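Local coordinates for protein topoisomerase IV subunit A (Escherichia coli, PDB 1ZVT) that probably binds DNA through the beta-pinwheel domain at its C terminus, within an enzyme that changes DNA topology by decatenation and removal of supercoils, at residues L147-T151 against I175-P179; R155-F159 against V221-R227; M135-I140 against L190-V195. One frame throughout, in Å; residues are numbered along the deposited sequence.

Contact 1: L147-T151 against I175-P179; sequences LLAIT and IINIP
Leu147 lays CD2 on CG2 of Ile175, 3.7 Å away, at the first point where one blade of the beta-pinwheel meets the segment leaving a strand of its neighbour. Residues 147-151 are extended in strand 146-151; residues 175-179 follow strand 173-174 as irregular chain and end at Pro179, the N-cap of helix 180-184. The two run in nearly the same direction, 9° apart, too widely spaced for backbone pairing: Ala149 CA to Ile176 CA is 7.2 Å, and Thr151 CA to Ile178 CA is 8.3 Å. No hydrogen bond crosses; the join is apolar and buried. Leu147, Ala149 and Thr151 point toward the loop, while Leu148 and Ile150 turn away. The small CB of Ala149 sits 4.2 Å from both Ile175 CG2 and Ile176 CD1. Ile176 is t at chi1, Ile178 m. Thr151 is p at chi1; Thr151 OG1 is hydrogen-bonded to Arg155 N, and Thr151 CG2 lies 3.5 Å from Ile176 CD1 and 4.0 Å from Ile178 CD1.

Contact 2: R155-F159 against V221-R227; sequences RMLMF and VTGERGR
Residues 155-159 are extended strand, with residues 146-151 along one edge and residues 221-227, an irregular loop, along the other. Met156, chi1 m, turns CE to 4.0 Å from Val221 CG2, and its O shares a water with Val221 O: the water donates to both, at 3.1 Å to Met156 O and 3.0 Å to Val221 O, filling the gap where the backbones diverge. Leu157 points its CA-CB bond away from the loop, yet with chi1 t and chi2 p its methyls come back to the loop, CD1 3.7 Å from Gly223 CA and CD2 3.6 Å from Glu224 O and 3.7 Å from Arg227 O. A beta-carbon on Gly223 would strike Leu157 CD1. Met158 makes the single beta bridge, with Thr222 (CA-CA 4.4 Å): Met158 N donates to Val221 O and Gly223 N to Met158 O, each at 3.0 Å, the pattern of a parallel bridge. Its CE reaches Thr222 OG1 at 3.1 Å, a hydroxyl hydrogen-bonded to Leu218 O. Phe159, chi1 p, offers a ring face to Arg225, whose CB lies 3.6 Å from the ring centroid in a CH-pi contact; Arg225 NH1 hydrogen-bonds Lys174 O. Beyond the bridge, Glu224 to Arg227 form a type II turn, Arg227 N to Glu224 O 3.2 Å, with Gly226 at phi 92°. The loop thus bridges strand 155-160 at Met158, on the edge that strand 230-231 takes up at Met156, and leads into that last strand of a beta-pinwheel blade.

Contact 3: M135-I140 against L190-V195; sequences MPPVVI and LAQLYV
Two neighbouring blades of the beta-pinwheel meet here through their edge strands: residues 135-140, carrying the short strand 138-139 at the border of one sheet, face residues 190-195 of strand 190-196 at the border of the next. They run 15° apart in the same direction, but at packing distance, not pairing distance. CA of Met135 lies 7.5 Å from CA of Leu193, and CA of Ile140 6.6 Å from CA of Val195, with no direct hydrogen bond between them. Met135, folded m at chi1, chi2 and chi3, reaches across: SD is 3.4 Å from Leu190 O, and CE lies 4.0 Å from Leu190 CG and 4.1 Å from Leu193 CB. The next two residues are prolines, after which Val138, chi1 t, again points toward the partner, with CG2 3.7 Å from Leu193 O and CG1 3.9 Å from Val195 CB. Ile140 finishes the row, CG1 4.3 Å from Val195 CG2. One water joins the backbones, donating to Pro136 O at 2.7 Å and to Leu193 O at 3.0 Å. Within the sheets, Val138 pairs with Leu99, and Ala191 and Gln192 both face Ile150 in a classic beta bulge, Ala191 at phi/psi -86°/-42°. Past the bulge Leu193 and Val195 are directed at the neighbouring blade, whereas Tyr194 points away, its ring touching Leu148, Ile150, Val241 and Ile243. Leu190 also has a backbone hydrogen bond with Asp103 of the neighbouring blade, but the two meet here mainly by side-chain packing, as blades of a propeller-like fold do.

From the N terminus the chain first passes residues 135-140, at the edge of one blade, then the hairpin of strands 146-151 and 155-160 in the next. Residues 175-179, leaving a strand added to the preceding blade, close contact 1; residues 190-195 then close contact 3, so contact 1 is nested inside it. Contact 2 closes last, at 221-227, and crosses both. All three reach the sheet of strands 190-196, 146-151, 155-160 and 230-231: contacts 1 and 3 bring to it parts from the preceding blade's side, contact 2 lays the loop that leads into strand 230-231 along strand 155-160. Contacts 1 and 2 also touch directly, through Ile175 O and Gly226 N; contacts 2 and 3 do not touch.

Contact 1: L147-T151 against I175-P179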
loop_
_atom_site.group_PDB
_atom_site.type_symbol
_atom_site.label_atom_id
_atom_site.label_comp_id
_atom_site.label_asym_id
_atom_site.label_seq_id
_atom_site.Cartn_x
_atom_site.Cartn_y
_atom_site.Cartn_z
ATOM N N LEU A 147 -5.686 -5.661 -12.104
ATOM C CA LEU A 147 -5.165 -4.401 -11.569
ATOM C C LEU A 147 -6.049 -3.288 -12.119
ATOM O O LEU A 147 -6.381 -3.290 -13.302
ATOM C CB LEU A 147 -3.708 -4.210 -12.041
ATOM C CG LEU A 147 -2.948 -2.941 -11.627
ATOM C CD1 LEU A 147 -1.451 -3.212 -11.623
ATOM C CD2 LEU A 147 -3.292 -1.753 -12.537
ATOM N N LEU A 148 -6.450 -2.361 -11.257
ATOM C CA LEU A 148 -7.280 -1.243 -11.683
ATOM C C LEU A 148 -6.609 0.022 -11.195
ATOM O O LEU A 148 -6.301 0.159 -9.997
ATOM C CB LEU A 148 -8.707 -1.358 -11.125
ATOM C CG LEU A 148 -9.620 -0.179 -11.457
ATOM C CD1 LEU A 148 -9.889 -0.034 -12.958
ATOM C CD2 LEU A 148 -10.935 -0.277 -10.706
ATOM N N ALA A 149 -6.293 0.902 -12.142
ATOM C CA ALA A 149 -5.624 2.153 -11.816
ATOM C C ALA A 149 -6.539 3.296 -12.164
ATOM O O ALA A 149 -7.203 3.274 -13.205
ATOM C CB ALA A 149 -4.318 2.295 -12.667
ATOM N N ILE A 150 -6.577 4.308 -11.297
ATOM C CA ILE A 150 -7.368 5.517 -11.541
ATOM C C ILE A 150 -6.447 6.708 -11.317
ATOM O O ILE A 150 -5.808 6.797 -10.273
ATOM C CB ILE A 150 -8.570 5.648 -10.549
ATOM C CG1 ILE A 150 -9.427 4.360 -10.605
ATOM C CG2 ILE A 150 -9.390 6.920 -10.877
ATOM C CD1 ILE A 150 -10.573 4.389 -9.560
ATOM N N THR A 151 -6.358 7.605 -12.295
ATOM C CA THR A 151 -5.478 8.772 -12.154
ATOM C C THR A 151 -6.164 9.992 -11.526
ATOM O O THR A 151 -7.404 10.074 -11.481
ATOM C CB THR A 151 -4.890 9.225 -13.514
ATOM O OG1 THR A 151 -5.914 9.815 -14.322
ATOM C CG2 THR A 151 -4.295 8.039 -14.267
ATOM N N ILE A 175 2.720 1.191 -15.309
ATOM C CA ILE A 175 1.375 0.655 -15.092
ATOM C C ILE A 175 0.387 1.416 -15.979
ATOM O O ILE A 175 -0.366 0.821 -16.739
ATOM C CB ILE A 175 0.990 0.810 -13.597
ATOM C CG1 ILE A 175 1.853 -0.139 -12.759
ATOM C CG2 ILE A 175 -0.518 0.573 -13.360
ATOM C CD1 ILE A 175 1.801 0.139 -11.248
ATOM N N ILE A 176 0.417 2.743 -15.872
ATOM C CA ILE A 176 -0.471 3.611 -16.622
ATOM C C ILE A 176 0.338 4.829 -17.062
ATOM O O ILE A 176 1.205 5.297 -16.323
ATOM C CB ILE A 176 -1.716 3.988 -15.753
ATOM C CG1 ILE A 176 -2.693 4.880 -16.522
ATOM C CG2 ILE A 176 -1.289 4.677 -14.457
ATOM C CD1 ILE A 176 -4.078 4.990 -15.881
ATOM N N ASN A 177 0.095 5.329 -18.269
ATOM C CA ASN A 177 0.913 6.437 -18.764
ATOM C C ASN A 177 0.497 7.770 -18.180
ATOM O O ASN A 177 -0.613 8.236 -18.405
ATOM C CB ASN A 177 0.874 6.536 -20.282
ATOM C CG ASN A 177 1.864 7.563 -20.801
ATOM O OD1 ASN A 177 1.485 8.550 -21.442
ATOM N ND2 ASN A 177 3.136 7.342 -20.518
ATOM N N ILE A 178 1.385 8.344 -17.391
ATOM C CA ILE A 178 1.231 9.702 -16.878
ATOM C C ILE A 178 2.531 10.424 -17.268
ATOM O O ILE A 178 3.620 9.993 -16.890
ATOM C CB ILE A 178 1.042 9.696 -15.356
ATOM C CG1 ILE A 178 -0.161 8.785 -14.992
ATOM C CG2 ILE A 178 0.831 11.134 -14.825
ATOM C CD1 ILE A 178 -0.362 8.583 -13.531
ATOM N N PRO A 179 2.416 11.495 -18.063
ATOM C CA PRO A 179 3.608 12.215 -18.507
ATOM C C PRO A 179 4.462 12.619 -17.303
ATOM O O PRO A 179 3.938 13.142 -16.323
ATOM C CB PRO A 179 3.034 13.442 -19.219
ATOM C CG PRO A 179 1.661 13.006 -19.686
ATOM C CD PRO A 179 1.171 12.058 -18.614
#

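Contact 2: R155-F159 against V221-R227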
loop_
_atom_site.group_PDB
_atom_site.type_symbol
_atom_site.label_atom_id
_atom_site.label_comp_id
_atom_site.label_asym_id
_atom_site.label_seq_id
_atom_site.Cartn_x
_atom_site.Cartn_y
_atom_site.Cartn_z
ATOM N N ARG A 155 -8.621 9.260 -15.277
ATOM C CA ARG A 155 -8.549 8.175 -16.256
ATOM C C ARG A 155 -8.472 6.835 -15.552
ATOM O O ARG A 155 -7.856 6.724 -14.499
ATOM C CB ARG A 155 -7.356 8.333 -17.202
ATOM C CG ARG A 155 -7.491 9.564 -18.101
ATOM C CD ARG A 155 -6.391 9.678 -19.124
ATOM N NE ARG A 155 -6.800 10.747 -20.031
ATOM C CZ ARG A 155 -6.604 12.037 -19.789
ATOM N NH1 ARG A 155 -5.957 12.430 -18.694
ATOM N NH2 ARG A 155 -7.071 12.941 -20.639
ATOM N N MET A 156 -9.102 5.824 -16.147
ATOM C CA MET A 156 -9.142 4.471 -15.580
ATOM C C MET A 156 -8.561 3.456 -16.562
ATOM O O MET A 156 -8.818 3.507 -17.774
ATOM C CB MET A 156 -10.580 4.062 -15.216
ATOM C CG MET A 156 -11.220 4.943 -14.173
ATOM S SD MET A 156 -12.874 4.345 -13.743
ATOM C CE MET A 156 -12.598 2.638 -13.494
ATOM N N LEU A 157 -7.760 2.540 -16.040
ATOM C CA LEU A 157 -7.219 1.450 -16.863
ATOM C C LEU A 157 -7.254 0.172 -16.063
ATOM O O LEU A 157 -6.866 0.179 -14.902
ATOM C CB LEU A 157 -5.760 1.738 -17.250
ATOM C CG LEU A 157 -5.061 0.701 -18.153
ATOM C CD1 LEU A 157 -5.667 0.659 -19.543
ATOM C CD2 LEU A 157 -3.571 0.978 -18.269
ATOM N N MET A 158 -7.695 -0.916 -16.686
ATOM C CA MET A 158 -7.716 -2.227 -16.010
ATOM C C MET A 158 -7.000 -3.258 -16.890
ATOM O O MET A 158 -7.227 -3.303 -18.099
ATOM C CB MET A 158 -9.147 -2.712 -15.741
ATOM C CG MET A 158 -9.194 -3.966 -14.877
ATOM S SD MET A 158 -10.874 -4.305 -14.313
ATOM C CE MET A 158 -11.640 -5.016 -15.748
ATOM N N PHE A 159 -6.156 -4.093 -16.285
ATOM C CA PHE A 159 -5.530 -5.211 -17.008
ATOM C C PHE A 159 -5.125 -6.274 -15.987
ATOM O O PHE A 159 -5.020 -5.966 -14.798
ATOM C CB PHE A 159 -4.311 -4.745 -17.836
ATOM C CG PHE A 159 -3.223 -4.091 -17.017
ATOM C CD1 PHE A 159 -2.290 -4.862 -16.313
ATOM C CD2 PHE A 159 -3.105 -2.702 -16.987
ATOM C CE1 PHE A 159 -1.280 -4.246 -15.559
ATOM C CE2 PHE A 159 -2.110 -2.083 -16.230
ATOM C CZ PHE A 159 -1.191 -2.863 -15.524
ATOM N N VAL A 221 -13.059 -0.207 -19.595
ATOM C CA VAL A 221 -11.802 0.492 -19.304
ATOM C C VAL A 221 -10.620 -0.474 -19.312
ATOM O O VAL A 221 -9.523 -0.095 -18.938
ATOM C CB VAL A 221 -11.832 1.323 -17.947
ATOM C CG1 VAL A 221 -12.990 2.337 -17.951
ATOM C CG2 VAL A 221 -11.893 0.407 -16.733
ATOM N N THR A 222 -10.856 -1.720 -19.732
ATOM C CA THR A 222 -9.763 -2.682 -19.866
ATOM C C THR A 222 -8.888 -2.288 -21.063
ATOM O O THR A 222 -9.399 -1.855 -22.103
ATOM C CB THR A 222 -10.306 -4.117 -19.941
ATOM O OG1 THR A 222 -11.082 -4.375 -18.764
ATOM C CG2 THR A 222 -9.183 -5.126 -20.005
ATOM N N GLY A 223 -7.573 -2.405 -20.916
ATOM C CA GLY A 223 -6.673 -2.002 -21.981
ATOM C C GLY A 223 -5.287 -2.539 -21.715
ATOM O O GLY A 223 -5.067 -3.277 -20.750
ATOM N N GLU A 224 -4.348 -2.166 -22.566
ATOM C CA GLU A 224 -2.992 -2.660 -22.418
ATOM C C GLU A 224 -2.294 -1.885 -21.307
ATOM O O GLU A 224 -2.447 -0.681 -21.209
ATOM C CB GLU A 224 -2.240 -2.473 -23.739
ATOM C CG GLU A 224 -0.883 -3.142 -23.798
ATOM C CD GLU A 224 -0.953 -4.637 -24.147
ATOM O OE1 GLU A 224 -1.851 -5.032 -24.920
ATOM O OE2 GLU A 224 -0.082 -5.404 -23.664
ATOM N N ARG A 225 -1.508 -2.590 -20.500
ATOM C CA ARG A 225 -0.647 -1.944 -19.517
ATOM C C ARG A 225 0.174 -0.836 -20.165
ATOM O O ARG A 225 0.709 -1.010 -21.276
ATOM C CB ARG A 225 0.281 -2.975 -18.871
ATOM C CG ARG A 225 1.369 -2.342 -18.020
ATOM C CD ARG A 225 2.180 -3.381 -17.247
ATOM N NE ARG A 225 3.089 -4.157 -18.101
ATOM C CZ ARG A 225 4.281 -3.731 -18.511
ATOM N NH1 ARG A 225 4.712 -2.508 -18.195
ATOM N NH2 ARG A 225 5.043 -4.526 -19.249
ATOM N N GLY A 226 0.231 0.316 -19.498
ATOM C CA GLY A 226 1.043 1.433 -19.964
ATOM C C GLY A 226 0.330 2.422 -20.866
ATOM O O GLY A 226 0.910 3.449 -21.246
ATOM N N ARG A 227 -0.915 2.105 -21.237
ATOM C CA ARG A 227 -1.793 3.029 -21.936
ATOM C C ARG A 227 -2.220 4.131 -20.950
ATOM O O ARG A 227 -2.002 4.000 -19.726
ATOM C CB ARG A 227 -3.027 2.292 -22.492
ATOM C CG ARG A 227 -2.759 1.399 -23.699
ATOM C CD ARG A 227 -3.153 2.088 -24.986
ATOM N NE ARG A 227 -2.856 1.312 -26.188
ATOM C CZ ARG A 227 -2.600 1.870 -27.371
ATOM N NH1 ARG A 227 -2.605 3.193 -27.487
ATOM N NH2 ARG A 227 -2.336 1.121 -28.441
HETATM O O HOH W 1 -8.896 2.303 -20.631
#

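Contact 3: M135-I140 against L190-V195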
loop_
_atom_site.group_PDB
_atom_site.type_symbol
_atom_site.label_atom_id
_atom_site.label_comp_id
_atom_site.label_asym_id
_atom_site.label_seq_id
_atom_site.Cartn_x
_atom_site.Cartn_y
_atom_site.Cartn_z
ATOM N N MET A 135 2.524 4.317 -3.337
ATOM C CA MET A 135 1.129 3.912 -3.250
ATOM C C MET A 135 0.972 2.926 -2.087
ATOM O O MET A 135 1.908 2.234 -1.706
ATOM C CB MET A 135 0.656 3.201 -4.522
ATOM C CG MET A 135 0.730 4.029 -5.782
ATOM S SD MET A 135 -0.209 5.564 -5.728
ATOM C CE MET A 135 -1.915 4.973 -5.661
ATOM N N PRO A 136 -0.240 2.820 -1.534
ATOM C CA PRO A 136 -0.417 1.764 -0.534
ATOM C C PRO A 136 -0.150 0.371 -1.145
ATOM O O PRO A 136 -0.771 0.060 -2.160
ATOM C CB PRO A 136 -1.908 1.877 -0.189
ATOM C CG PRO A 136 -2.256 3.318 -0.477
ATOM C CD PRO A 136 -1.460 3.614 -1.750
ATOM N N PRO A 137 0.774 -0.437 -0.579
ATOM C CA PRO A 137 1.026 -1.801 -1.134
ATOM C C PRO A 137 -0.241 -2.605 -1.155
ATOM O O PRO A 137 -1.068 -2.461 -0.250
ATOM C CB PRO A 137 2.026 -2.426 -0.128
ATOM C CG PRO A 137 2.740 -1.207 0.428
ATOM C CD PRO A 137 1.658 -0.153 0.560
ATOM N N VAL A 138 -0.411 -3.447 -2.170
ATOM C CA VAL A 138 -1.609 -4.251 -2.284
ATOM C C VAL A 138 -1.210 -5.705 -2.252
ATOM O O VAL A 138 -0.369 -6.140 -3.044
ATOM C CB VAL A 138 -2.383 -3.976 -3.568
ATOM C CG1 VAL A 138 -3.707 -4.795 -3.593
ATOM C CG2 VAL A 138 -2.669 -2.471 -3.701
ATOM N N VAL A 139 -1.811 -6.450 -1.326
ATOM C CA VAL A 139 -1.596 -7.895 -1.257
ATOM C C VAL A 139 -2.369 -8.534 -2.405
ATOM O O VAL A 139 -3.583 -8.300 -2.583
ATOM C CB VAL A 139 -2.046 -8.474 0.108
ATOM C CG1 VAL A 139 -2.009 -9.995 0.110
ATOM C CG2 VAL A 139 -1.212 -7.920 1.239
ATOM N N ILE A 140 -1.669 -9.331 -3.210
ATOM C CA ILE A 140 -2.310 -9.953 -4.364
ATOM C C ILE A 140 -2.832 -11.334 -3.947
ATOM O O ILE A 140 -2.037 -12.249 -3.698
ATOM C CB ILE A 140 -1.337 -10.078 -5.550
ATOM C CG1 ILE A 140 -0.920 -8.696 -6.076
ATOM C CG2 ILE A 140 -1.979 -10.947 -6.660
ATOM C CD1 ILE A 140 0.330 -8.739 -6.979
ATOM N N LEU A 190 -1.059 8.828 -10.150
ATOM C CA LEU A 190 -1.893 7.669 -9.894
ATOM C C LEU A 190 -2.569 7.908 -8.527
ATOM O O LEU A 190 -1.876 7.999 -7.496
ATOM C CB LEU A 190 -1.013 6.404 -9.954
ATOM C CG LEU A 190 -1.588 5.039 -9.629
ATOM C CD1 LEU A 190 -2.771 4.729 -10.555
ATOM C CD2 LEU A 190 -0.481 3.984 -9.725
ATOM N N ALA A 191 -3.905 8.071 -8.542
ATOM C CA ALA A 191 -4.728 8.387 -7.359
ATOM C C ALA A 191 -5.161 7.173 -6.576
ATOM O O ALA A 191 -5.188 7.223 -5.335
ATOM C CB ALA A 191 -5.980 9.142 -7.781
ATOM N N GLN A 192 -5.559 6.119 -7.283
ATOM C CA GLN A 192 -6.007 4.891 -6.628
ATOM C C GLN A 192 -5.453 3.714 -7.401
ATOM O O GLN A 192 -5.352 3.783 -8.628
ATOM C CB GLN A 192 -7.528 4.767 -6.680
ATOM C CG GLN A 192 -8.303 5.962 -6.093
ATOM C CD GLN A 192 -8.560 5.877 -4.614
ATOM O OE1 GLN A 192 -8.879 6.889 -3.989
ATOM N NE2 GLN A 192 -8.479 4.686 -4.049
ATOM N N LEU A 193 -5.124 2.640 -6.699
ATOM C CA LEU A 193 -4.623 1.444 -7.363
ATOM C C LEU A 193 -5.105 0.227 -6.613
ATOM O O LEU A 193 -4.773 0.055 -5.413
ATOM C CB LEU A 193 -3.079 1.451 -7.338
ATOM C CG LEU A 193 -2.313 0.310 -8.031
ATOM C CD1 LEU A 193 -2.639 0.262 -9.535
ATOM C CD2 LEU A 193 -0.804 0.474 -7.852
ATOM N N TYR A 194 -5.839 -0.629 -7.308
ATOM C CA TYR A 194 -6.438 -1.823 -6.667
ATOM C C TYR A 194 -6.063 -3.101 -7.382
ATOM O O TYR A 194 -5.705 -3.070 -8.554
ATOM C CB TYR A 194 -7.963 -1.719 -6.736
ATOM C CG TYR A 194 -8.559 -0.396 -6.364
ATOM C CD1 TYR A 194 -9.195 0.385 -7.330
ATOM C CD2 TYR A 194 -8.525 0.064 -5.052
ATOM C CE1 TYR A 194 -9.786 1.596 -6.988
ATOM C CE2 TYR A 194 -9.103 1.290 -4.706
ATOM C CZ TYR A 194 -9.724 2.034 -5.690
ATOM O OH TYR A 194 -10.311 3.240 -5.403
ATOM N N VAL A 195 -6.213 -4.234 -6.688
ATOM C CA VAL A 195 -6.143 -5.528 -7.336
ATOM C C VAL A 195 -7.443 -6.204 -6.946
ATOM O O VAL A 195 -7.763 -6.320 -5.740
ATOM C CB VAL A 195 -4.889 -6.340 -6.948
ATOM C CG1 VAL A 195 -4.962 -7.719 -7.559
ATOM C CG2 VAL A 195 -3.606 -5.609 -7.419
HETATM O O HOH W 2 -2.621 1.227 -3.736
#